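Local coordinates for secreted protein (Streptomyces lividans TK24, PDB 5LXZ) that probably acts as a secreted copper-radical oxidase of the galactose oxidase family (AA5), with a mononuclear copper site built mainly on a Kelch-type beta propeller, at residues A[38-43]-A[234-239]; A[59-64]-A[70-75]; A[76-81]-A[225-230]; A[463-468]-A[473-478]. The protein carries 1 engineered substitution. All coordinates share one frame; numbering follows the deposited sequence. Where two conformers were deposited one is given.

Contact 1 of 4, residues A[38-43]-A[234-239]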
loop_
_atom_site.group_PDB
_atom_site.type_symbol
_atom_site.label_atom_id
_atom_site.label_comp_id
_atom_site.label_asym_id
_atom_site.label_seq_id
_atom_site.Cartn_x
_atom_site.Cartn_y
_atom_site.Cartn_z
ATOM N N LYS A 38 -2.339 16.579 12.142
ATOM C CA LYS A 38 -1.174 16.776 11.306
ATOM C C LYS A 38 -0.920 15.535 10.472
ATOM O O LYS A 38 -1.423 14.444 10.798
ATOM C CB LYS A 38 0.006 17.103 12.186
ATOM C CG LYS A 38 -0.285 18.383 12.984
ATOM C CD LYS A 38 0.909 18.788 13.764
ATOM C CE LYS A 38 0.592 19.877 14.775
ATOM N NZ LYS A 38 1.867 20.194 15.483
ATOM N N VAL A 39 -0.155 15.705 9.407
ATOM C CA VAL A 39 0.141 14.607 8.489
ATOM C C VAL A 39 1.589 14.230 8.599
ATOM O O VAL A 39 2.479 15.084 8.446
ATOM C CB VAL A 39 -0.189 14.991 7.051
ATOM C CG1 VAL A 39 0.110 13.856 6.091
ATOM C CG2 VAL A 39 -1.643 15.436 6.926
ATOM N N LEU A 40 1.832 12.947 8.848
ATOM C CA LEU A 40 3.163 12.368 8.830
ATOM C C LEU A 40 3.496 12.018 7.382
ATOM O O LEU A 40 2.711 11.340 6.713
ATOM C CB LEU A 40 3.198 11.120 9.686
ATOM C CG LEU A 40 4.549 10.412 9.737
ATOM C CD1 LEU A 40 5.521 11.232 10.539
ATOM C CD2 LEU A 40 4.372 8.978 10.264
ATOM N N MET A 41 4.620 12.507 6.880
ATOM C CA MET A 41 5.051 12.268 5.512
ATOM C C MET A 41 6.412 11.600 5.560
ATOM O O MET A 41 7.402 12.215 6.017
ATOM C CB MET A 41 5.109 13.598 4.766
ATOM C CG MET A 41 3.757 14.304 4.762
ATOM S SD MET A 41 3.804 15.978 4.112
ATOM C CE MET A 41 3.914 15.545 2.379
ATOM N N VAL A 42 6.501 10.370 5.083
ATOM C CA VAL A 42 7.702 9.578 5.237
ATOM C C VAL A 42 8.344 9.336 3.879
ATOM O O VAL A 42 7.713 8.848 2.948
ATOM C CB VAL A 42 7.445 8.229 5.928
ATOM C CG1 VAL A 42 8.749 7.508 6.186
ATOM C CG2 VAL A 42 6.676 8.413 7.222
ATOM N N ALA A 43 9.601 9.745 3.788
ATOM C CA ALA A 43 10.407 9.469 2.645
ATOM C C ALA A 43 11.385 8.344 2.883
ATOM O O ALA A 43 11.681 7.605 1.969
ATOM C CB ALA A 43 11.180 10.730 2.255
ATOM N N GLU A 234 5.722 13.568 18.479
ATOM C CA GLU A 234 6.243 13.710 17.134
ATOM C C GLU A 234 7.589 13.035 16.971
ATOM O O GLU A 234 8.520 13.600 16.413
ATOM C CB GLU A 234 6.192 15.167 16.702
ATOM C CG GLU A 234 4.754 15.660 16.664
ATOM C CD GLU A 234 4.585 17.093 16.184
ATOM O OE1 GLU A 234 5.587 17.842 16.149
ATOM O OE2 GLU A 234 3.436 17.435 15.834
ATOM N N LYS A 235 7.685 11.789 17.431
ATOM C CA LYS A 235 8.911 11.040 17.286
ATOM C C LYS A 235 8.661 9.552 17.077
ATOM O O LYS A 235 7.604 9.016 17.464
ATOM C CB LYS A 235 9.854 11.296 18.475
ATOM C CG LYS A 235 9.429 10.799 19.807
ATOM C CD LYS A 235 10.547 11.119 20.825
ATOM C CE LYS A 235 10.029 11.547 22.178
ATOM N NZ LYS A 235 9.345 10.423 22.853
ATOM N N TYR A 236 9.617 8.896 16.449
ATOM C CA TYR A 236 9.598 7.455 16.305
ATOM C C TYR A 236 10.133 6.824 17.587
ATOM O O TYR A 236 11.218 7.217 18.060
ATOM C CB TYR A 236 10.478 7.013 15.152
ATOM C CG TYR A 236 9.992 7.442 13.801
ATOM C CD1 TYR A 236 9.048 6.689 13.104
ATOM C CD2 TYR A 236 10.542 8.543 13.162
ATOM C CE1 TYR A 236 8.648 7.066 11.848
ATOM C CE2 TYR A 236 10.178 8.899 11.881
ATOM C CZ TYR A 236 9.218 8.142 11.230
ATOM O OH TYR A 236 8.792 8.481 9.944
ATOM N N ILE A 237 9.391 5.886 18.140
ATOM C CA ILE A 237 9.810 5.173 19.359
ATOM C C ILE A 237 10.134 3.726 18.982
ATOM O O ILE A 237 9.266 2.997 18.471
ATOM C CB ILE A 237 8.719 5.213 20.417
ATOM C CG1 ILE A 237 8.313 6.663 20.729
ATOM C CG2 ILE A 237 9.221 4.458 21.671
ATOM C CD1 ILE A 237 7.233 6.792 21.755
ATOM N N LYS A 238 11.356 3.282 19.222
ATOM C CA LYS A 238 11.756 1.950 18.865
ATOM C C LYS A 238 10.986 0.929 19.708
ATOM O O LYS A 238 10.829 1.109 20.927
ATOM C CB LYS A 238 13.260 1.765 19.124
ATOM C CG LYS A 238 13.804 0.425 18.668
ATOM C CD LYS A 238 15.334 0.458 18.612
ATOM C CE LYS A 238 15.916 -0.693 17.819
ATOM N NZ LYS A 238 15.702 -2.007 18.478
ATOM N N VAL A 239 10.452 -0.094 19.052
ATOM C CA VAL A 239 9.856 -1.241 19.701
ATOM C C VAL A 239 10.579 -2.487 19.261
ATOM O O VAL A 239 11.539 -2.419 18.509
ATOM C CB VAL A 239 8.313 -1.295 19.441
ATOM C CG1 VAL A 239 7.647 -0.054 20.039
ATOM C CG2 VAL A 239 7.949 -1.540 17.968
#
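Lys38 and Glu234 form the charged end of this contact, a salt bridge of 3.2 Å between Lys38 NZ and Glu234 OE2. The two side chains cross at about a right angle, and the ammonium comes to the syn lone pair of OE2, on the side of the other oxygen. Lys38 runs extended beyond CG, which also brings its CD to within 3.5 Å of Glu234 OE2. Since Glu234 OE1 pairs with Lys70, the carboxylate links two lysines, each gripping a different oxygen, and this probably favours its ionised form. A G1 beta bulge, in which Glu234 and Lys235 share Asp230 as partner, begins this strand, with Glu234 in the left-handed region (phi 57°).

The aliphatic side chains lie against the tyrosine hydroxyl. Tyr236 and Val42 approach from opposite directions, and Tyr236 OH meets Val42 CG2 at 3.4 Å and Val42 CG1 at 3.9 Å. Leu40 CD1 lies farther from Tyr236 OH, at 4.3 Å. The hydroxyl, although set against methyl groups, is satisfied by a hydrogen bond to Thr59, and the ring makes an edge-to-face contact with Phe229.

The backbones stay well apart, with the closest CA atoms, those of Leu40 and Glu234, 9.0 Å from each other. Side chains alone therefore join two separate sheets, one holding strand 39-44 and the other strand 235-238. This is the face-to-face packing of neighbouring blades in a beta propeller, with a mainly hydrophobic interior and an ion pair at the partly exposed end.

Contact 2 of 4, residues A[59-64]-A[70-75]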
loop_
_atom_site.group_PDB
_atom_site.type_symbol
_atom_site.label_atom_id
_atom_site.label_comp_id
_atom_site.label_asym_id
_atom_site.label_seq_id
_atom_site.Cartn_x
_atom_site.Cartn_y
_atom_site.Cartn_z
ATOM N N THR A 59 11.691 12.377 7.187
ATOM C CA THR A 59 10.292 12.436 7.554
ATOM C C THR A 59 9.927 13.886 7.773
ATOM O O THR A 59 10.757 14.680 8.250
ATOM C CB THR A 59 10.043 11.651 8.864
ATOM O OG1 THR A 59 10.375 10.288 8.639
ATOM C CG2 THR A 59 8.596 11.756 9.349
ATOM N N ARG A 60 8.686 14.243 7.424
ATOM C CA ARG A 60 8.094 15.513 7.791
ATOM C C ARG A 60 6.808 15.364 8.555
ATOM O O ARG A 60 6.103 14.379 8.403
ATOM C CB ARG A 60 7.822 16.373 6.560
ATOM C CG ARG A 60 8.991 16.524 5.594
ATOM C CD ARG A 60 10.106 17.362 6.170
ATOM N NE ARG A 60 11.209 17.372 5.205
ATOM C CZ ARG A 60 12.348 16.682 5.265
ATOM N NH1 ARG A 60 12.662 15.919 6.296
ATOM N NH2 ARG A 60 13.227 16.779 4.269
ATOM N N ILE A 61 6.481 16.362 9.365
ATOM C CA ILE A 61 5.134 16.577 9.888
ATOM C C ILE A 61 4.624 17.880 9.331
ATOM O O ILE A 61 5.294 18.931 9.463
ATOM C CB ILE A 61 5.133 16.643 11.400
ATOM C CG1 ILE A 61 5.430 15.271 11.941
ATOM C CG2 ILE A 61 3.788 17.196 11.931
ATOM C CD1 ILE A 61 5.549 15.248 13.426
ATOM N N TRP A 62 3.458 17.825 8.691
ATOM C CA TRP A 62 2.852 18.958 8.046
ATOM C C TRP A 62 1.563 19.273 8.765
ATOM O O TRP A 62 0.740 18.384 9.007
ATOM C CB TRP A 62 2.589 18.635 6.591
ATOM C CG TRP A 62 1.768 19.637 5.845
ATOM C CD1 TRP A 62 2.024 20.973 5.694
ATOM C CD2 TRP A 62 0.566 19.379 5.117
ATOM N NE1 TRP A 62 1.041 21.569 4.924
ATOM C CE2 TRP A 62 0.142 20.608 4.544
ATOM C CE3 TRP A 62 -0.212 18.226 4.914
ATOM C CZ2 TRP A 62 -1.034 20.719 3.777
ATOM C CZ3 TRP A 62 -1.376 18.334 4.152
ATOM C CH2 TRP A 62 -1.767 19.562 3.588
ATOM N N ASP A 63 1.394 20.544 9.153
ATOM C CA ASP A 63 0.167 21.003 9.785
ATOM C C ASP A 63 -0.652 21.659 8.693
ATOM O O ASP A 63 -0.294 22.744 8.214
ATOM C CB ASP A 63 0.504 21.969 10.907
ATOM C CG ASP A 63 -0.711 22.514 11.610
ATOM O OD1 ASP A 63 -1.797 22.516 11.046
ATOM O OD2 ASP A 63 -0.552 22.954 12.764
ATOM N N PRO A 64 -1.733 21.005 8.250
ATOM C CA PRO A 64 -2.495 21.591 7.164
ATOM C C PRO A 64 -3.243 22.864 7.543
ATOM O O PRO A 64 -3.568 23.615 6.629
ATOM C CB PRO A 64 -3.462 20.486 6.737
ATOM C CG PRO A 64 -3.434 19.484 7.804
ATOM C CD PRO A 64 -2.211 19.658 8.624
ATOM N N LYS A 70 7.722 20.612 9.561
ATOM C CA LYS A 70 8.968 20.369 10.269
ATOM C C LYS A 70 9.566 19.031 9.890
ATOM O O LYS A 70 8.857 18.123 9.448
ATOM C CB LYS A 70 8.797 20.446 11.782
ATOM C CG LYS A 70 7.872 19.401 12.377
ATOM C CD LYS A 70 7.833 19.433 13.900
ATOM C CE LYS A 70 8.824 18.464 14.518
ATOM N NZ LYS A 70 8.488 18.255 15.945
ATOM N N LYS A 71 10.865 18.914 10.083
ATOM C CA LYS A 71 11.571 17.669 9.935
ATOM C C LYS A 71 11.467 16.875 11.213
ATOM O O LYS A 71 11.432 17.435 12.311
ATOM C CB LYS A 71 13.036 17.898 9.585
ATOM C CG LYS A 71 13.245 18.735 8.352
ATOM C CD LYS A 71 14.659 18.566 7.834
ATOM C CE LYS A 71 14.822 19.320 6.544
ATOM N NZ LYS A 71 16.216 19.253 6.059
ATOM N N VAL A 72 11.403 15.551 11.049
ATOM C CA VAL A 72 11.445 14.597 12.144
ATOM C C VAL A 72 12.652 13.667 11.989
ATOM O O VAL A 72 12.856 13.074 10.956
ATOM C CB VAL A 72 10.160 13.736 12.167
ATOM C CG1 VAL A 72 10.248 12.691 13.267
ATOM C CG2 VAL A 72 8.961 14.615 12.413
ATOM N N PRO A 73 13.481 13.510 13.043
ATOM C CA PRO A 73 14.581 12.562 12.948
ATOM C C PRO A 73 14.094 11.148 12.616
ATOM O O PRO A 73 13.139 10.666 13.259
ATOM C CB PRO A 73 15.203 12.578 14.355
ATOM C CG PRO A 73 14.723 13.818 14.987
ATOM C CD PRO A 73 13.413 14.171 14.355
ATOM N N THR A 74 14.697 10.565 11.596
ATOM C CA THR A 74 14.264 9.291 11.038
ATOM C C THR A 74 15.362 8.273 11.272
ATOM O O THR A 74 16.425 8.355 10.648
ATOM C CB THR A 74 13.899 9.460 9.572
ATOM O OG1 THR A 74 12.936 10.515 9.518
ATOM C CG2 THR A 74 13.306 8.178 9.005
ATOM N N PRO A 75 15.113 7.288 12.148
ATOM C CA PRO A 75 16.191 6.412 12.620
ATOM C C PRO A 75 16.638 5.301 11.674
ATOM O O PRO A 75 17.754 4.754 11.825
ATOM C CB PRO A 75 15.580 5.819 13.900
ATOM C CG PRO A 75 14.122 5.744 13.580
ATOM C CD PRO A 75 13.862 7.051 12.890
HETATM O O HOH W 1 13.761 14.149 8.553
#
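Thr59 O is gripped by two donors that reach it from opposite faces of its carbonyl plane: Val72 N across the contact at 3.0 Å, and Arg60 NH1 of its own strand. Neither donor lies on a lone pair. On the other side of the residue, Thr59 OG1 and Thr74 OG1 are hydrogen-bonded at 2.7 Å, while Thr74 OG1 also donates to Val72 O. A water accepts from Thr59 N and donates to Val72 O, tying together backbones that have begun to part.

The regular pairing lies at Ile61 and Lys70, whose N and O atoms exchange two backbone hydrogen bonds. Arg60 bends at chi2 (-70°), which lays its guanidinium alongside Lys71, and Lys71 CG covers one face, 3.4 Å above the plane and towards the rim. Arg60 NH2 and Lys71 NZ are only 4.3 Å apart, a repulsion probably eased by the salt bridge of Arg60 with Asp58; Tyr24 O takes its NE. On the face carrying Ile61, the CD1 of that residue packs on Val72 CG2 at 3.6 Å.

The whole is an antiparallel beta hairpin, and strand 69-71 forms an outer edge of a propeller blade.

Contact 3 of 4, residues A[76-81]-A[225-230]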
loop_
_atom_site.group_PDB
_atom_site.type_symbol
_atom_site.label_atom_id
_atom_site.label_comp_id
_atom_site.label_asym_id
_atom_site.label_seq_id
_atom_site.Cartn_x
_atom_site.Cartn_y
_atom_site.Cartn_z
ATOM N N SER A 76 15.793 4.936 10.710
ATOM C CA SER A 76 16.060 3.828 9.792
ATOM C C SER A 76 15.463 4.191 8.447
ATOM O O SER A 76 14.713 5.148 8.358
ATOM C CB SER A 76 15.380 2.520 10.270
ATOM O OG SER A 76 15.927 2.146 11.499
ATOM N N ASP A 77 15.768 3.389 7.442
ATOM C CA ASP A 77 15.222 3.633 6.113
ATOM C C ASP A 77 13.782 3.114 6.038
ATOM O O ASP A 77 13.554 1.992 5.585
ATOM C CB ASP A 77 16.057 3.038 4.990
ATOM C CG ASP A 77 15.786 3.718 3.681
ATOM O OD1 ASP A 77 14.797 4.480 3.640
ATOM O OD2 ASP A 77 16.552 3.542 2.703
ATOM N N LEU A 78 12.861 3.993 6.407
ATOM C CA LEU A 78 11.422 3.662 6.511
ATOM C C LEU A 78 10.674 3.715 5.205
ATOM O O LEU A 78 9.475 3.505 5.168
ATOM C CB LEU A 78 10.759 4.546 7.530
ATOM C CG LEU A 78 11.371 4.424 8.903
ATOM C CD1 LEU A 78 10.588 5.313 9.850
ATOM C CD2 LEU A 78 11.479 2.983 9.389
ATOM N N PHE A 79 11.383 3.940 4.125
ATOM C CA PHE A 79 10.882 3.696 2.802
ATOM C C PHE A 79 10.607 2.179 2.761
ATOM O O PHE A 79 11.375 1.425 3.284
ATOM C CB PHE A 79 12.026 4.181 1.845
ATOM C CG PHE A 79 11.953 3.703 0.441
ATOM C CD1 PHE A 79 10.766 3.665 -0.255
ATOM C CD2 PHE A 79 13.139 3.316 -0.217
ATOM C CE1 PHE A 79 10.737 3.244 -1.568
ATOM C CE2 PHE A 79 13.111 2.868 -1.500
ATOM C CZ PHE A 79 11.907 2.842 -2.192
ATOM N N CYS A 80 9.553 1.718 2.142
ATOM C CA CYS A 80 9.341 0.229 2.081
ATOM C C CYS A 80 8.763 -0.382 3.352
ATOM O O CYS A 80 8.802 -1.594 3.520
ATOM C CB CYS A 80 10.620 -0.629 1.756
ATOM S SG CYS A 80 11.697 -0.220 0.358
ATOM N N THR A 81 8.264 0.439 4.267
ATOM C CA THR A 81 7.619 -0.092 5.459
ATOM C C THR A 81 6.154 -0.350 5.267
ATOM O O THR A 81 5.551 0.108 4.309
ATOM C CB THR A 81 7.683 0.959 6.590
ATOM O OG1 THR A 81 7.259 2.240 6.075
ATOM C CG2 THR A 81 9.018 1.035 7.137
ATOM N N ASP A 225 13.344 -3.718 11.457
ATOM C CA ASP A 225 13.073 -2.627 12.374
ATOM C C ASP A 225 11.601 -2.312 12.525
ATOM O O ASP A 225 10.862 -2.319 11.527
ATOM C CB ASP A 225 13.749 -1.335 11.917
ATOM C CG ASP A 225 15.259 -1.451 11.766
ATOM O OD1 ASP A 225 15.799 -2.538 11.459
ATOM O OD2 ASP A 225 15.922 -0.392 11.909
ATOM N N ALA A 226 11.187 -1.970 13.728
ATOM C CA ALA A 226 9.845 -1.506 13.997
ATOM C C ALA A 226 9.807 -0.369 14.978
ATOM O O ALA A 226 10.601 -0.333 15.959
ATOM C CB ALA A 226 8.989 -2.635 14.491
ATOM N N PHE A 227 8.860 0.543 14.779
ATOM C CA PHE A 227 8.727 1.705 15.641
ATOM C C PHE A 227 7.246 1.993 15.845
ATOM O O PHE A 227 6.420 1.599 15.034
ATOM C CB PHE A 227 9.326 2.947 14.957
ATOM C CG PHE A 227 10.767 2.816 14.600
ATOM C CD1 PHE A 227 11.160 2.201 13.425
ATOM C CD2 PHE A 227 11.743 3.205 15.516
ATOM C CE1 PHE A 227 12.504 2.040 13.116
ATOM C CE2 PHE A 227 13.088 3.007 15.213
ATOM C CZ PHE A 227 13.458 2.452 14.027
ATOM N N GLU A 228 6.918 2.697 16.908
ATOM C CA GLU A 228 5.646 3.363 17.005
ATOM C C GLU A 228 5.887 4.847 16.815
ATOM O O GLU A 228 6.698 5.421 17.523
ATOM C CB GLU A 228 4.963 3.084 18.312
ATOM C CG GLU A 228 4.495 1.645 18.484
ATOM C CD GLU A 228 3.714 1.421 19.771
ATOM O OE1 GLU A 228 3.269 2.426 20.402
ATOM O OE2 GLU A 228 3.506 0.257 20.172
ATOM N N PHE A 229 5.220 5.492 15.867
ATOM C CA PHE A 229 5.336 6.935 15.758
ATOM C C PHE A 229 4.301 7.523 16.702
ATOM O O PHE A 229 3.101 7.255 16.563
ATOM C CB PHE A 229 5.077 7.455 14.343
ATOM C CG PHE A 229 5.318 8.920 14.237
ATOM C CD1 PHE A 229 6.643 9.382 14.117
ATOM C CD2 PHE A 229 4.289 9.863 14.388
ATOM C CE1 PHE A 229 6.916 10.737 14.057
ATOM C CE2 PHE A 229 4.600 11.231 14.347
ATOM C CZ PHE A 229 5.897 11.650 14.169
ATOM N N ASP A 230 4.761 8.331 17.653
ATOM C CA ASP A 230 3.904 8.964 18.635
ATOM C C ASP A 230 3.554 10.366 18.119
ATOM O O ASP A 230 4.444 11.223 18.007
ATOM C CB ASP A 230 4.671 9.004 19.969
ATOM C CG ASP A 230 3.915 9.692 21.077
ATOM O OD1 ASP A 230 3.071 10.547 20.818
ATOM O OD2 ASP A 230 4.230 9.362 22.246
#
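A loop containing a type II turn from Leu78 to Thr81 lies beside strand 226-230, and even the nearest CA atoms, of Ser76 and Asp225, stand 7.6 Å apart. Side chains make the junction. Ser76 OG donates a short bond of 2.6 Å to Asp225 OD2, meeting it on the anti side and 21° out of the carboxylate plane. The same oxygen, Ser76 OG, sits at the edge of the Phe227 ring, near its plane and 3.5 Å from CZ. Leu78 CG lies beside its backbone N (chi1 -59°), and the branch that folds back, CD2, comes obliquely to Phe227 CE1, 4.0 Å away.

Within the loop, Thr81 OG1 donates to Leu78 O over 2.7 Å, reinforcing a turn whose own backbone bond is weak. Beyond it, Phe79 meets the copper ligand His461. Cys80 bonds through its backbone to Tyr248, another ligand, and is probably the cysteine that, as in galactose oxidase, forms the thioether cross-link to it.

The hydroxyl is thus fixed by a carboxylate and lies against the aromatic rim, where the partly positive ring hydrogens should suit its oxygen; the serine donates its proton, as would suit an ionised Asp225, a single polar link in an otherwise apolar contact.

Contact 4 of 4, residues A[463-468]-A[473-478]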
loop_
_atom_site.group_PDB
_atom_site.type_symbol
_atom_site.label_atom_id
_atom_site.label_comp_id
_atom_site.label_asym_id
_atom_site.label_seq_id
_atom_site.Cartn_x
_atom_site.Cartn_y
_atom_site.Cartn_z
ATOM N N GLY A 463 0.148 8.836 -3.327
ATOM C CA GLY A 463 -0.945 8.501 -2.454
ATOM C C GLY A 463 -1.822 9.692 -2.183
ATOM O O GLY A 463 -1.573 10.769 -2.725
ATOM N N SER A 464 -2.839 9.489 -1.344
ATOM C CA SER A 464 -3.795 10.535 -1.027
ATOM C C SER A 464 -4.328 10.347 0.368
ATOM O O SER A 464 -4.459 9.207 0.858
ATOM C CB SER A 464 -4.917 10.623 -2.046
ATOM O OG SER A 464 -5.732 9.470 -2.056
ATOM N N ILE A 465 -4.618 11.472 1.018
ATOM C CA ILE A 465 -5.056 11.513 2.408
ATOM C C ILE A 465 -6.208 12.511 2.558
ATOM O O ILE A 465 -6.037 13.701 2.241
ATOM C CB ILE A 465 -3.887 12.046 3.300
ATOM C CG1 ILE A 465 -2.599 11.225 3.096
ATOM C CG2 ILE A 465 -4.289 12.159 4.763
ATOM C CD1 ILE A 465 -2.706 9.856 3.680
ATOM N N LEU A 466 -7.325 12.045 3.102
ATOM C CA LEU A 466 -8.407 12.944 3.527
ATOM C C LEU A 466 -7.993 13.714 4.772
ATOM O O LEU A 466 -7.486 13.135 5.727
ATOM C CB LEU A 466 -9.660 12.150 3.841
ATOM C CG LEU A 466 -10.875 12.893 4.412
ATOM C CD1 LEU A 466 -11.428 13.910 3.409
ATOM C CD2 LEU A 466 -11.965 11.933 4.893
ATOM N N LEU A 467 -8.219 15.022 4.763
ATOM C CA LEU A 467 -7.880 15.880 5.870
ATOM C C LEU A 467 -9.125 16.214 6.696
ATOM O O LEU A 467 -10.248 16.157 6.186
ATOM C CB LEU A 467 -7.237 17.165 5.343
ATOM C CG LEU A 467 -6.017 16.987 4.449
ATOM C CD1 LEU A 467 -5.548 18.290 3.849
ATOM C CD2 LEU A 467 -4.869 16.359 5.185
ATOM N N PRO A 468 -8.924 16.690 7.935
ATOM C CA PRO A 468 -10.059 17.026 8.801
ATOM C C PRO A 468 -10.959 18.130 8.286
ATOM O O PRO A 468 -12.127 18.166 8.639
ATOM C CB PRO A 468 -9.387 17.364 10.137
ATOM C CG PRO A 468 -8.139 16.539 10.136
ATOM C CD PRO A 468 -7.664 16.603 8.714
ATOM N N MET A 473 -5.123 15.737 0.494
ATOM C CA MET A 473 -3.746 15.972 0.097
ATOM C C MET A 473 -3.284 14.807 -0.755
ATOM O O MET A 473 -3.541 13.644 -0.422
ATOM C CB MET A 473 -2.849 16.127 1.313
ATOM C CG MET A 473 -1.426 16.479 0.993
ATOM S SD MET A 473 -0.347 15.085 0.666
ATOM C CE MET A 473 -0.128 14.492 2.344
ATOM N N PHE A 474 -2.582 15.132 -1.835
ATOM C CA PHE A 474 -2.004 14.172 -2.751
ATOM C C PHE A 474 -0.508 14.362 -2.785
ATOM O O PHE A 474 0.009 15.479 -2.769
ATOM C CB PHE A 474 -2.591 14.372 -4.147
ATOM C CG PHE A 474 -3.963 13.786 -4.305
ATOM C CD1 PHE A 474 -5.080 14.402 -3.702
ATOM C CD2 PHE A 474 -4.180 12.632 -5.061
ATOM C CE1 PHE A 474 -6.369 13.863 -3.827
ATOM C CE2 PHE A 474 -5.461 12.126 -5.198
ATOM C CZ PHE A 474 -6.549 12.703 -4.568
ATOM N N PHE A 475 0.239 13.247 -2.802
ATOM C CA PHE A 475 1.692 13.306 -2.743
ATOM C C PHE A 475 2.336 12.287 -3.646
ATOM O O PHE A 475 1.708 11.326 -4.088
ATOM C CB PHE A 475 2.181 13.053 -1.303
ATOM C CG PHE A 475 1.865 11.678 -0.805
ATOM C CD1 PHE A 475 2.761 10.619 -1.014
ATOM C CD2 PHE A 475 0.687 11.412 -0.128
ATOM C CE1 PHE A 475 2.481 9.333 -0.567
ATOM C CE2 PHE A 475 0.409 10.120 0.316
ATOM C CZ PHE A 475 1.311 9.092 0.087
ATOM N N GLY A 476 3.630 12.460 -3.868
ATOM C CA GLY A 476 4.461 11.481 -4.496
ATOM C C GLY A 476 4.461 11.501 -5.993
ATOM O O GLY A 476 4.003 12.474 -6.597
ATOM N N SER A 477 5.037 10.431 -6.546
ATOM C CA SER A 477 5.093 10.006 -7.951
ATOM C C SER A 477 6.504 9.860 -8.425
ATOM O O SER A 477 7.285 10.831 -8.430
ATOM C CB SER A 477 4.352 10.912 -8.927
ATOM O OG SER A 477 4.202 10.167 -10.127
ATOM N N ASP A 478 6.833 8.660 -8.870
ATOM C CA ASP A 478 8.196 8.264 -9.136
ATOM C C ASP A 478 8.317 7.661 -10.506
ATOM O O ASP A 478 8.527 6.463 -10.676
ATOM C CB ASP A 478 8.579 7.275 -8.019
ATOM C CG ASP A 478 10.062 7.083 -7.823
ATOM O OD1 ASP A 478 10.899 7.642 -8.587
ATOM O OD2 ASP A 478 10.427 6.407 -6.829
#
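The Phe475 ring lies against Gly463, with Gly463 N 3.5 Å above the ring centre and Gly463 CA making a CH-pi contact 3.8 Å from the centroid. Phe475 CG sits between the backbone N and the carbonyl carbon (chi1 64°), a rotamer that swings the ring across to the partner strand and over the glycine, which has no side chain to stand in its way. The edge of the same ring receives Ile465 CG1, 4.2 Å from Phe475 CE2. Ile465 runs side by side with Met473, and Ile465 CG1 touches Met473 CE.

The opposite face of the sheet carries a second CH-pi contact. Ser464 CB lies over the centre of the Phe474 ring, 3.6 Å from the centroid and 13° off the normal. Ser464 OG finds its partner in Ser411, and Trp15 meets Phe474 edge-to-face.

Four backbone hydrogen bonds set this register: Ile465 N to Met473 O and Met473 N to Ile465 O, both 2.8 Å, and two more exchanged by Gly463 and Phe475. Just past the pairing, Asp478 bonds to ND1 of the copper ligand His461 and so belongs to the second shell of the metal.

The hairpin of strands 462-466 and 472-476 continues through strand 496-500 to the N-terminal strand 14-18, the ring-closing arrangement of a propeller blade. Ile465 and Phe475 pack on strand 30-33 of the next blade, while Leu466 touches strand 582-590.

How the contacts relate
Contacts 2 and 4 are hairpins within single blades, whereas contacts 1 and 3 join separate elements through side chains alone. Contact 2 shares a sheet with the 38-43 side of contact 1, and the strands 226-230 and 235-238 of contacts 3 and 1 pair in the adjacent sheet. Tyr236 connects them, bonding to Thr59 and packing on Leu78. Contact 4 is wholly buried and held by backbone pairing, with aromatic and aliphatic packing on its faces; contact 3 is buried too, but turns on one serine-carboxylate bond. Contacts 1 and 2 reach the surface, where lysines appear. Met473 touches Val39, Met41 and Trp62, joining contact 4 to the sheet of contacts 1 and 2.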